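Local coordinates for protein pectate lyase (Bacillus, PDB 3VMV) that probably cleaves pectate (polygalacturonate) by beta-elimination, as a secreted polysaccharide lyase of family 1 built on a parallel beta-helix, at residues S9-T14 against A162-V167; R38-N43 against K69-K74; K177-G182 against I194-N199; Q253-P256 against I261-P264; V265-F268 against S273-Y276. One frame throughout, in Å; residues are numbered along the deposited sequence.

Interaction 1 of 5, residues S9-T14 against A162-V167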
# COMPACT_ATOMS: atom_id res chain seq x y z
N SER A 9 -5.50 9.86 9.01
CA SER A 9 -5.62 10.87 10.08
C SER A 9 -7.07 11.17 10.42
O SER A 9 -7.34 11.79 11.45
CB SER A 9 -4.87 12.16 9.72
OG SER A 9 -5.61 12.98 8.83
N MET A 10 -7.99 10.74 9.56
CA MET A 10 -9.41 10.98 9.76
C MET A 10 -9.99 9.85 10.58
O MET A 10 -9.26 8.93 10.98
CB MET A 10 -10.15 11.07 8.43
CG MET A 10 -9.61 12.19 7.53
SD MET A 10 -10.53 12.47 6.04
CE MET A 10 -12.07 13.13 6.66
N ASN A 11 -11.29 9.94 10.83
CA ASN A 11 -12.01 8.89 11.53
C ASN A 11 -11.36 8.59 12.87
O ASN A 11 -11.31 7.44 13.29
CB ASN A 11 -12.09 7.62 10.67
CG ASN A 11 -13.07 6.60 11.23
OD1 ASN A 11 -14.21 6.94 11.56
ND2 ASN A 11 -12.63 5.34 11.32
N GLY A 12 -10.86 9.63 13.54
CA GLY A 12 -10.23 9.46 14.84
C GLY A 12 -8.71 9.36 14.88
O GLY A 12 -8.11 9.43 15.96
N GLY A 13 -8.08 9.16 13.73
CA GLY A 13 -6.63 9.14 13.63
C GLY A 13 -6.03 7.75 13.77
O GLY A 13 -6.75 6.76 14.05
N THR A 14 -4.72 7.67 13.59
CA THR A 14 -4.01 6.41 13.71
C THR A 14 -2.78 6.57 14.60
O THR A 14 -1.84 7.34 14.29
CB THR A 14 -3.59 5.89 12.31
OG1 THR A 14 -4.73 5.77 11.46
CG2 THR A 14 -2.93 4.54 12.43
N ALA A 162 -11.90 -1.93 3.23
CA ALA A 162 -10.82 -1.28 3.97
C ALA A 162 -10.95 0.22 3.73
O ALA A 162 -11.24 0.65 2.61
CB ALA A 162 -9.45 -1.76 3.44
N GLU A 163 -10.71 1.04 4.75
CA GLU A 163 -11.01 2.48 4.63
C GLU A 163 -10.08 3.24 5.54
O GLU A 163 -9.72 2.75 6.62
CB GLU A 163 -12.46 2.76 5.08
CG GLU A 163 -13.00 4.12 4.68
CD GLU A 163 -14.52 4.18 4.90
OE1 GLU A 163 -15.05 3.27 5.55
OE2 GLU A 163 -15.18 5.13 4.43
N TYR A 164 -9.75 4.48 5.14
CA TYR A 164 -8.95 5.40 5.96
C TYR A 164 -7.53 4.88 6.09
O TYR A 164 -7.06 4.52 7.18
CB TYR A 164 -9.59 5.68 7.36
CG TYR A 164 -10.95 6.35 7.30
CD1 TYR A 164 -11.08 7.67 6.92
CD2 TYR A 164 -12.11 5.63 7.62
CE1 TYR A 164 -12.32 8.27 6.84
CE2 TYR A 164 -13.35 6.22 7.56
CZ TYR A 164 -13.44 7.54 7.16
OH TYR A 164 -14.67 8.14 7.09
N ILE A 165 -6.83 4.83 4.95
CA ILE A 165 -5.53 4.17 4.88
C ILE A 165 -4.54 5.15 4.28
O ILE A 165 -4.89 5.83 3.29
CB ILE A 165 -5.64 2.94 3.98
CG1 ILE A 165 -6.82 2.08 4.45
CG2 ILE A 165 -4.30 2.16 3.96
CD1 ILE A 165 -7.07 0.85 3.66
N THR A 166 -3.35 5.27 4.88
CA THR A 166 -2.28 6.10 4.31
C THR A 166 -1.06 5.25 4.07
O THR A 166 -0.61 4.56 4.98
CB THR A 166 -1.94 7.26 5.22
OG1 THR A 166 -3.02 8.19 5.23
CG2 THR A 166 -0.70 8.02 4.71
N VAL A 167 -0.53 5.34 2.86
CA VAL A 167 0.64 4.62 2.42
C VAL A 167 1.66 5.70 2.07
O VAL A 167 1.49 6.42 1.07
CB VAL A 167 0.28 3.84 1.17
CG1 VAL A 167 1.50 3.10 0.56
CG2 VAL A 167 -0.83 2.82 1.52

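Interaction 2 of 5, residues R38-N43 against K69-K74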
# COMPACT_ATOMS: atom_id res chain seq x y z
N ARG A 38 -2.46 -11.81 23.12
CA ARG A 38 -3.17 -10.60 23.50
C ARG A 38 -4.66 -10.74 23.23
O ARG A 38 -5.50 -10.34 24.03
CB ARG A 38 -2.61 -9.35 22.81
CG ARG A 38 -3.29 -8.08 23.33
CD ARG A 38 -2.87 -6.85 22.54
NE ARG A 38 -3.44 -6.92 21.19
CZ ARG A 38 -3.74 -5.89 20.43
NH1 ARG A 38 -3.47 -4.65 20.84
NH2 ARG A 38 -4.30 -6.12 19.24
N SER A 39 -5.00 -11.33 22.08
CA SER A 39 -6.39 -11.45 21.68
C SER A 39 -7.18 -12.29 22.70
O SER A 39 -8.36 -12.03 22.93
CB SER A 39 -6.47 -12.03 20.27
OG SER A 39 -7.82 -12.01 19.78
N ARG A 40 -6.52 -13.24 23.34
CA ARG A 40 -7.17 -14.15 24.29
C ARG A 40 -7.14 -13.60 25.72
O ARG A 40 -7.71 -14.20 26.62
CB ARG A 40 -6.46 -15.51 24.26
CG ARG A 40 -6.74 -16.30 23.01
CD ARG A 40 -6.09 -17.68 23.09
NE ARG A 40 -5.91 -18.26 21.76
CZ ARG A 40 -4.72 -18.43 21.18
NH1 ARG A 40 -3.61 -18.08 21.82
NH2 ARG A 40 -4.64 -18.96 19.97
N SER A 41 -6.45 -12.47 25.93
CA SER A 41 -6.26 -11.90 27.27
C SER A 41 -7.49 -11.15 27.78
O SER A 41 -8.47 -10.98 27.03
CB SER A 41 -5.07 -10.94 27.24
OG SER A 41 -5.46 -9.70 26.68
N ASN A 42 -7.41 -10.66 29.02
CA ASN A 42 -8.51 -9.87 29.58
C ASN A 42 -8.58 -8.47 29.00
O ASN A 42 -9.51 -7.71 29.28
CB ASN A 42 -8.42 -9.78 31.11
CG ASN A 42 -8.67 -11.11 31.79
OD1 ASN A 42 -9.56 -11.86 31.39
ND2 ASN A 42 -7.90 -11.39 32.83
N ASN A 43 -7.57 -8.12 28.20
CA ASN A 43 -7.41 -6.76 27.71
C ASN A 43 -6.93 -6.82 26.26
O ASN A 43 -5.81 -6.41 25.94
CB ASN A 43 -6.38 -6.03 28.57
CG ASN A 43 -6.49 -4.52 28.47
OD1 ASN A 43 -7.33 -3.99 27.74
ND2 ASN A 43 -5.65 -3.82 29.23
N LYS A 69 -5.30 -10.58 12.98
CA LYS A 69 -6.70 -10.94 12.99
C LYS A 69 -6.99 -11.39 14.40
O LYS A 69 -6.16 -12.02 15.05
CB LYS A 69 -6.95 -12.13 12.04
CG LYS A 69 -8.41 -12.46 11.86
CD LYS A 69 -8.60 -13.75 11.05
CE LYS A 69 -8.23 -13.51 9.58
NZ LYS A 69 -8.75 -14.63 8.76
N ASN A 70 -8.19 -11.08 14.85
CA ASN A 70 -8.62 -11.53 16.15
C ASN A 70 -8.60 -13.05 16.17
O ASN A 70 -8.93 -13.70 15.18
CB ASN A 70 -10.06 -11.04 16.38
CG ASN A 70 -10.50 -11.24 17.83
OD1 ASN A 70 -10.79 -12.34 18.25
ND2 ASN A 70 -10.53 -10.15 18.57
N HIS A 71 -8.24 -13.63 17.31
CA HIS A 71 -8.32 -15.09 17.43
C HIS A 71 -9.80 -15.55 17.29
O HIS A 71 -10.05 -16.68 16.92
CB HIS A 71 -7.66 -15.56 18.76
CG HIS A 71 -8.57 -15.51 19.92
ND1 HIS A 71 -8.86 -14.35 20.60
CD2 HIS A 71 -9.30 -16.49 20.54
CE1 HIS A 71 -9.72 -14.60 21.56
NE2 HIS A 71 -10.01 -15.89 21.54
N ARG A 72 -10.78 -14.71 17.59
CA ARG A 72 -12.20 -15.16 17.42
C ARG A 72 -12.68 -14.92 15.98
O ARG A 72 -13.91 -14.89 15.71
CB ARG A 72 -13.17 -14.48 18.39
CG ARG A 72 -13.31 -15.12 19.80
CD ARG A 72 -13.11 -16.65 19.86
NE ARG A 72 -14.32 -17.51 19.82
CZ ARG A 72 -14.37 -18.71 20.40
NH1 ARG A 72 -13.30 -19.11 21.10
NH2 ARG A 72 -15.46 -19.50 20.35
N GLY A 73 -11.72 -14.79 15.06
CA GLY A 73 -12.01 -14.68 13.63
C GLY A 73 -12.38 -13.28 13.19
O GLY A 73 -12.58 -12.38 14.02
N LYS A 74 -12.53 -13.09 11.87
CA LYS A 74 -12.76 -11.78 11.27
C LYS A 74 -14.03 -11.00 11.63
O LYS A 74 -14.11 -9.80 11.39
CB LYS A 74 -12.64 -11.87 9.73
CG LYS A 74 -13.82 -12.59 9.06
CD LYS A 74 -13.71 -12.49 7.52
CE LYS A 74 -14.60 -13.53 6.85
NZ LYS A 74 -14.59 -13.45 5.35
O HOH W 1 -10.47 -10.85 21.48

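Interaction 3 of 5, residues K177-G182 against I194-N199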
# COMPACT_ATOMS: atom_id res chain seq x y z
N LYS A 177 2.70 -6.96 -10.29
CA LYS A 177 1.35 -6.47 -9.95
C LYS A 177 1.38 -5.70 -8.63
O LYS A 177 1.21 -6.26 -7.54
CB LYS A 177 0.35 -7.64 -9.87
CG LYS A 177 0.35 -8.55 -11.09
CD LYS A 177 -0.66 -9.73 -10.89
CE LYS A 177 -0.25 -10.66 -9.74
NZ LYS A 177 -1.25 -11.80 -9.69
N THR A 178 1.62 -4.39 -8.72
CA THR A 178 2.10 -3.68 -7.52
C THR A 178 1.06 -3.48 -6.40
O THR A 178 1.30 -3.92 -5.27
CB THR A 178 2.72 -2.34 -7.92
OG1 THR A 178 3.56 -2.52 -9.07
CG2 THR A 178 3.62 -1.78 -6.81
N MET A 179 -0.07 -2.84 -6.70
CA MET A 179 -1.03 -2.45 -5.68
C MET A 179 -2.44 -2.52 -6.19
O MET A 179 -2.75 -2.01 -7.28
CB MET A 179 -0.80 -1.00 -5.26
CG MET A 179 0.53 -0.77 -4.61
SD MET A 179 0.74 0.92 -4.00
CE MET A 179 0.49 1.91 -5.47
N LEU A 180 -3.33 -3.13 -5.42
CA LEU A 180 -4.76 -3.19 -5.76
C LEU A 180 -5.56 -2.36 -4.74
O LEU A 180 -5.22 -2.34 -3.53
CB LEU A 180 -5.19 -4.67 -5.68
CG LEU A 180 -6.35 -5.40 -6.31
CD1 LEU A 180 -6.23 -5.32 -7.83
CD2 LEU A 180 -6.34 -6.85 -5.82
N VAL A 181 -6.60 -1.68 -5.22
CA VAL A 181 -7.57 -1.07 -4.33
C VAL A 181 -8.90 -1.53 -4.84
O VAL A 181 -9.47 -0.92 -5.75
CB VAL A 181 -7.45 0.47 -4.32
CG1 VAL A 181 -8.53 1.09 -3.41
CG2 VAL A 181 -6.06 0.90 -3.88
N GLY A 182 -9.45 -2.59 -4.24
CA GLY A 182 -10.65 -3.25 -4.72
C GLY A 182 -10.28 -4.39 -5.66
O GLY A 182 -9.68 -4.16 -6.69
N ILE A 194 -8.19 6.31 0.52
CA ILE A 194 -6.76 5.92 0.57
C ILE A 194 -5.89 7.09 0.10
O ILE A 194 -6.15 7.67 -0.94
CB ILE A 194 -6.50 4.75 -0.41
CG1 ILE A 194 -7.68 3.75 -0.43
CG2 ILE A 194 -5.13 4.09 -0.18
CD1 ILE A 194 -7.86 2.98 0.90
N THR A 195 -4.82 7.37 0.85
CA THR A 195 -3.82 8.36 0.45
C THR A 195 -2.51 7.64 0.18
O THR A 195 -2.06 6.84 1.03
CB THR A 195 -3.58 9.31 1.65
OG1 THR A 195 -4.80 9.98 1.97
CG2 THR A 195 -2.48 10.36 1.33
N TYR A 196 -1.85 8.00 -0.91
CA TYR A 196 -0.48 7.58 -1.16
C TYR A 196 0.37 8.83 -1.31
O TYR A 196 0.09 9.65 -2.18
CB TYR A 196 -0.38 6.80 -2.47
CG TYR A 196 -1.18 5.53 -2.55
CD1 TYR A 196 -0.61 4.30 -2.29
CD2 TYR A 196 -2.52 5.56 -2.92
CE1 TYR A 196 -1.38 3.13 -2.39
CE2 TYR A 196 -3.28 4.37 -3.01
CZ TYR A 196 -2.67 3.18 -2.75
OH TYR A 196 -3.45 2.03 -2.84
N HIS A 197 1.41 8.97 -0.51
CA HIS A 197 2.30 10.11 -0.68
C HIS A 197 3.73 9.80 -0.37
O HIS A 197 4.06 8.97 0.48
CB HIS A 197 1.78 11.36 0.12
CG HIS A 197 2.01 11.30 1.59
ND1 HIS A 197 3.15 11.80 2.18
CD2 HIS A 197 1.25 10.80 2.60
CE1 HIS A 197 3.07 11.62 3.50
NE2 HIS A 197 1.93 11.01 3.77
N HIS A 198 4.63 10.45 -1.11
CA HIS A 198 6.07 10.30 -0.90
C HIS A 198 6.59 8.89 -1.03
O HIS A 198 7.55 8.53 -0.39
CB HIS A 198 6.50 10.96 0.42
CG HIS A 198 6.39 12.45 0.39
ND1 HIS A 198 5.26 13.12 0.82
CD2 HIS A 198 7.24 13.39 -0.08
CE1 HIS A 198 5.46 14.42 0.66
NE2 HIS A 198 6.65 14.61 0.13
N ASN A 199 5.95 8.10 -1.88
CA ASN A 199 6.50 6.78 -2.18
C ASN A 199 7.36 6.82 -3.42
O ASN A 199 7.17 7.66 -4.31
CB ASN A 199 5.37 5.76 -2.43
CG ASN A 199 4.42 5.64 -1.24
OD1 ASN A 199 4.74 5.03 -0.22
ND2 ASN A 199 3.23 6.27 -1.36
O HOH W 2 -3.05 -0.63 -2.48

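Interaction 4 of 5, residues Q253-P256 against I261-P264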
# COMPACT_ATOMS: atom_id res chain seq x y z
N GLN A 253 1.46 2.58 -25.77
CA GLN A 253 0.67 1.80 -26.73
C GLN A 253 -0.79 1.84 -26.32
O GLN A 253 -1.08 1.99 -25.14
CB GLN A 253 1.18 0.37 -26.79
CG GLN A 253 2.58 0.26 -27.41
CD GLN A 253 2.65 0.87 -28.80
OE1 GLN A 253 2.17 0.29 -29.78
NE2 GLN A 253 3.25 2.06 -28.90
N ALA A 254 -1.72 1.70 -27.27
CA ALA A 254 -3.13 1.66 -26.89
C ALA A 254 -3.47 0.34 -26.22
O ALA A 254 -3.12 -0.73 -26.71
CB ALA A 254 -4.02 1.89 -28.12
N ASP A 255 -4.16 0.40 -25.08
CA ASP A 255 -4.62 -0.82 -24.45
C ASP A 255 -5.59 -1.59 -25.33
O ASP A 255 -6.51 -1.01 -25.88
CB ASP A 255 -5.29 -0.49 -23.12
CG ASP A 255 -5.72 -1.75 -22.39
OD1 ASP A 255 -4.84 -2.61 -22.12
OD2 ASP A 255 -6.92 -1.91 -22.17
N PRO A 256 -5.36 -2.91 -25.51
CA PRO A 256 -6.25 -3.62 -26.44
C PRO A 256 -7.69 -3.69 -25.95
O PRO A 256 -8.59 -3.83 -26.78
CB PRO A 256 -5.65 -5.04 -26.47
CG PRO A 256 -4.21 -4.86 -26.10
CD PRO A 256 -4.19 -3.71 -25.11
N ILE A 261 -4.43 5.10 -24.14
CA ILE A 261 -2.97 5.14 -24.24
C ILE A 261 -2.31 4.74 -22.92
O ILE A 261 -2.56 5.36 -21.90
CB ILE A 261 -2.50 6.57 -24.63
CG1 ILE A 261 -2.97 6.88 -26.05
CG2 ILE A 261 -0.97 6.70 -24.49
CD1 ILE A 261 -2.72 8.32 -26.46
N LYS A 262 -1.45 3.72 -22.96
CA LYS A 262 -0.82 3.21 -21.73
C LYS A 262 0.20 4.20 -21.19
O LYS A 262 1.13 4.57 -21.88
CB LYS A 262 -0.17 1.86 -22.00
CG LYS A 262 -1.18 0.73 -22.12
CD LYS A 262 -0.48 -0.54 -22.56
CE LYS A 262 -1.30 -1.77 -22.29
NZ LYS A 262 -0.38 -2.92 -22.66
N GLY A 263 -0.01 4.63 -19.95
CA GLY A 263 0.75 5.76 -19.44
C GLY A 263 0.56 5.90 -17.94
O GLY A 263 0.30 4.93 -17.23
N PRO A 264 0.68 7.12 -17.43
CA PRO A 264 0.74 7.34 -15.99
C PRO A 264 -0.62 7.23 -15.29
O PRO A 264 -0.67 6.94 -14.09
CB PRO A 264 1.32 8.76 -15.87
CG PRO A 264 0.88 9.44 -17.16
CD PRO A 264 0.90 8.35 -18.21

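Interaction 5 of 5, residues V265-F268 against S273-Y276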
# COMPACT_ATOMS: atom_id res chain seq x y z
N VAL A 265 -1.68 7.51 -16.03
CA VAL A 265 -3.04 7.40 -15.51
C VAL A 265 -3.99 7.12 -16.67
O VAL A 265 -3.72 7.55 -17.79
CB VAL A 265 -3.43 8.69 -14.71
CG1 VAL A 265 -3.43 9.91 -15.59
CG2 VAL A 265 -4.77 8.51 -13.96
N GLY A 266 -5.06 6.39 -16.39
CA GLY A 266 -6.10 6.14 -17.38
C GLY A 266 -6.92 4.96 -16.96
O GLY A 266 -6.93 4.60 -15.77
N TRP A 267 -7.61 4.36 -17.93
CA TRP A 267 -8.48 3.22 -17.67
C TRP A 267 -7.96 2.11 -18.57
O TRP A 267 -7.94 2.29 -19.79
CB TRP A 267 -9.93 3.58 -18.05
CG TRP A 267 -10.85 2.38 -18.00
CD1 TRP A 267 -10.73 1.30 -17.16
CD2 TRP A 267 -12.02 2.13 -18.80
NE1 TRP A 267 -11.73 0.40 -17.39
CE2 TRP A 267 -12.55 0.89 -18.38
CE3 TRP A 267 -12.66 2.83 -19.82
CZ2 TRP A 267 -13.68 0.33 -18.97
CZ3 TRP A 267 -13.79 2.28 -20.39
CH2 TRP A 267 -14.29 1.05 -19.95
N PHE A 268 -7.55 1.00 -17.95
CA PHE A 268 -6.87 -0.09 -18.66
C PHE A 268 -7.41 -1.46 -18.24
O PHE A 268 -7.87 -1.65 -17.12
CB PHE A 268 -5.37 -0.06 -18.34
CG PHE A 268 -4.75 1.31 -18.47
CD1 PHE A 268 -4.62 1.89 -19.73
CD2 PHE A 268 -4.33 2.00 -17.36
CE1 PHE A 268 -4.01 3.15 -19.84
CE2 PHE A 268 -3.73 3.26 -17.49
CZ PHE A 268 -3.59 3.83 -18.71
N SER A 273 -16.57 -0.10 -16.80
CA SER A 273 -16.54 1.33 -17.10
C SER A 273 -15.33 1.98 -16.45
O SER A 273 -14.69 1.38 -15.59
CB SER A 273 -17.82 2.00 -16.59
OG SER A 273 -17.95 1.84 -15.20
N THR A 274 -15.08 3.22 -16.87
CA THR A 274 -13.93 3.99 -16.41
C THR A 274 -14.09 4.55 -15.01
O THR A 274 -15.19 4.74 -14.50
CB THR A 274 -13.71 5.15 -17.40
OG1 THR A 274 -12.43 5.77 -17.19
CG2 THR A 274 -14.82 6.22 -17.26
N GLY A 275 -12.95 4.87 -14.41
CA GLY A 275 -12.91 5.76 -13.25
C GLY A 275 -12.53 7.15 -13.75
O GLY A 275 -12.56 7.44 -14.95
N TYR A 276 -12.21 8.02 -12.79
CA TYR A 276 -11.94 9.42 -13.08
C TYR A 276 -10.61 9.84 -12.45
O TYR A 276 -10.09 9.16 -11.52
CB TYR A 276 -13.03 10.28 -12.46
CG TYR A 276 -14.43 10.02 -12.96
CD1 TYR A 276 -14.94 10.73 -14.03
CD2 TYR A 276 -15.22 9.07 -12.34
CE1 TYR A 276 -16.24 10.51 -14.46
CE2 TYR A 276 -16.50 8.83 -12.77
CZ TYR A 276 -16.99 9.56 -13.83
OH TYR A 276 -18.29 9.35 -14.28

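Interaction 1 of 5, residues S9-T14 against A162-V167
Asn11 and Met10 lie against the phenol ring of Tyr164, joining a type I' beta turn of the N-terminal segment to a corner of the right-handed parallel beta-helix, where the chain swings into strand 165-175. The turn runs from Met10 to Gly13 and is closed by Gly13 N bonding to Met10 O at 3.0 Å. No hydrogen bond crosses between the two segments, and what holds them is contact with the ring.

The CH-pi part belongs to Asn11. Its CB stands almost on the ring normal, 3.5 Å from the centroid of the Tyr164 ring. With CG anti to the backbone N (chi1 -168°), the flat amide continues over the CD2-CE2 side of the ring, the two planes only 15° apart, so that a polar group is stacked on an aromatic face. The apolar part falls to Met10, whose CB meets Tyr164 CD1 at 3.8 Å from an oblique direction, while the side chain also touches Pro301 and Tyr302. Replacing Tyr164 by an alanine would probably leave the Asn11 side chain with no surface to lie on and free to swing. Deeper in, Thr166 OG1 is hydrogen-bonded to Gln5 O and Ala8 N, tying the N-terminal arm just before the turn to the strand. On the ring itself, Asn11 CB sits at an even 3.6 Å from both Tyr164 CD2 and CE2.

Interaction 2 of 5, residues R38-N43 against K69-K74
Ser39 carries its OG opposite the backbone N (chi1 -173°), and His71 swings its ring between its own N and carbonyl carbon (chi1 85°); together these torsions place the hydroxyl beside both the imidazole ND1 and the amide of the same histidine. The hydroxyl is therefore gripped twice by one residue. His71 N donates to Ser39 OG at 3.0 Å in a fairly straight bond of 163°, and Ser39 OG and His71 ND1 are hydrogen-bonded at 2.7 Å, where either could be the donor, with the oxygen in the plane of the ring at its edge. The second of these bonds probably limits rotation of the imidazole. One face of it is taken by Arg40, whose CG lies 3.5 Å from the centroid of the His71 ring, nearly on the normal, a CH-pi contact made by the aliphatic stem while the guanidinium runs on at a steep tilt to the ring.

The setting is the end of helix 28-40, the helix that closes the N-terminal end of the beta-helix in this family, meeting a type I turn from Asn70 to Gly73 between strands 66-68 and 78-85. Just past the helix, Ser41 OG accepts from Asn43 N in an ST turn. A water links the two segments as well, giving a hydrogen to Ser39 O at 2.8 Å and receiving one from Asn70 ND2, an amide that also bonds to Glu77 O.

Interaction 3 of 5, residues K177-G182 against I194-N199
Tyr196 reaches across the interior of the beta-helix to Met179 and Val181, and the first shell is mostly side-chain carbon and sulfur, with the phenol oxygen at one end. Met179 SD lies 3.5 Å from Tyr196 CE1, a Met-aromatic contact in which the sulfur stands oblique to the ring, and a bend at chi3 (-57°) brings the methyl CE along the same CD1-CE1 side. Val181 CG2 approaches the ring plane at its hydroxyl end, unusually close at 3.0 Å from Tyr196 OH. Beside it, Val181 CG1 meets Ile194 CG1 at 4.1 Å.

The next shell holds a buried water. Tyr196 OH donates to it at 2.7 Å, the water lying at the edge of the ring and in its plane, and the water in turn donates to Leu180 O at 3.0 Å. A phenylalanine here would keep the ring, but would probably leave this water without the phenol's hydrogen, so that nothing links the ring to the Leu180 carbonyl.

Further out, the backbones are separate: strands 179-181 and 194-197 run roughly antiparallel with axes 10.8 Å apart, facing each other across the core. Tyr196 is flanked by Val167 of one neighbouring coil strand and by Val216 and Met218 of the next, while Met179 touches Phe172. The chemistry is that of a largely apolar interior in which one phenol hydroxyl and one carbonyl, both in buried residues, are bridged by one water.

Interaction 4 of 5, residues Q253-P256 against I261-P264
Lys262 lies along the backbone of Gln253 and Asp255, and this is where the contact is close. Lys262 N donates to Gln253 O at 2.8 Å, with an N-H...O angle of 159°, the nitrogen tilted 31° from the carbonyl plane. The same carbonyl oxygen is lined by the foot of the lysine side chain, for Lys262 CB and CG each come to 3.3 Å from Gln253 O. Extended beyond CG (chi2 173°), the chain then crosses Asp255 at about a right angle, its CE 3.6 Å from Asp255 OD1.

The charged ends do not quite meet: Lys262 NZ stays 4.5 Å from Asp255 OD1, beyond a salt bridge, though the opposite charges probably still attract. Each has a firmer partner, the ammonium in a salt bridge with Asp228 and Asp255 OD2 in hydrogen bonds from the backbone N of Thr258 and Tyr269. With Thr258 in the bend between the segments and Tyr269 beyond them, the carboxylate probably helps to shape this loop.

The other side is looser. Ala254 and Ile261 form a lone beta bridge, their CA atoms 4.4 Å apart, yet both point their side chains away from the opposite segment. The amide end of Gln253 likewise leads off from the contact, which belongs to the protein surface.

The whole is a hairpin-like excursion between strands 245-249 and 265-266. Pro264 brings the chain back onto the beta-helix, where it packs on Phe246 and Val249 and its backbone pairs with Ile231, just before strand 265-266 begins.

Interaction 5 of 5, residues V265-F268 against S273-Y276
Trp267 and Thr274 stand opposite each other with CA atoms 5.6 Å apart, on two backbone segments that exchange no hydrogen bond, so the join is made by an indole laid against a length of main chain. Holding CG anti to its N (chi1 171°), Trp267 turns one face of the ring system to the peptide between Ser273 and Thr274. Thr274 N lies 3.6 Å above the plane of the Trp267 ring, over its centre, and Ser273 C is 3.4 Å from Trp267 CZ2, displaced toward the rim. Thr274 CA adds a CH-pi contact on the same face, 3.8 Å from the centroid of the five-membered ring and 21° off the normal.

The side chain of Thr274 adds to this: its CB meets the six-membered ring at Trp267 CE3, 3.5 Å away, and Thr274 OG1 approaches the root of the indole side chain, Trp267 CB, at 3.4 Å. That hydroxyl is occupied within its own segment, donating to Gly275 O at 2.8 Å, which fixes its rotation. The ring nitrogen is also settled: Trp267 NE1 bonds to Gly270 O, in the connecting loop, so the indole is held by this bond as well as by the contacts over its face.

Around the contact, Trp267 also touches Asn232 and Arg234 of strand 231-234, the strand that pairs in parallel with 265-266. Backbone hydrogen bonds between Ser273 and Val235 and between Thr274 and Gly236 lay the returning segment along the preceding coil, and it then enters strand 276-280, the parallel neighbour of strand 238-242.

How the interactions relate
The five contacts are spread along the axis of one parallel beta-helix. Interaction 2 lies at the N-terminal end, with interactions 4 and 5 at the far end, their centres about 46 and 40 Å from it. Interaction 3 is in the core between them. Interaction 1 spans the longest stretch of chain, which contains interaction 2, and it touches interaction 3, about 14 Å away between centres, through parallel strands 165-175 and 192-197. Interactions 4 and 5 follow directly in sequence and meet where the Phe268 ring packs on the backbone of Ile261 and Lys262. Interaction 3 fills the interior of the beta-helix, whereas the other four fasten loops and the N-terminal segment to its outside and ends.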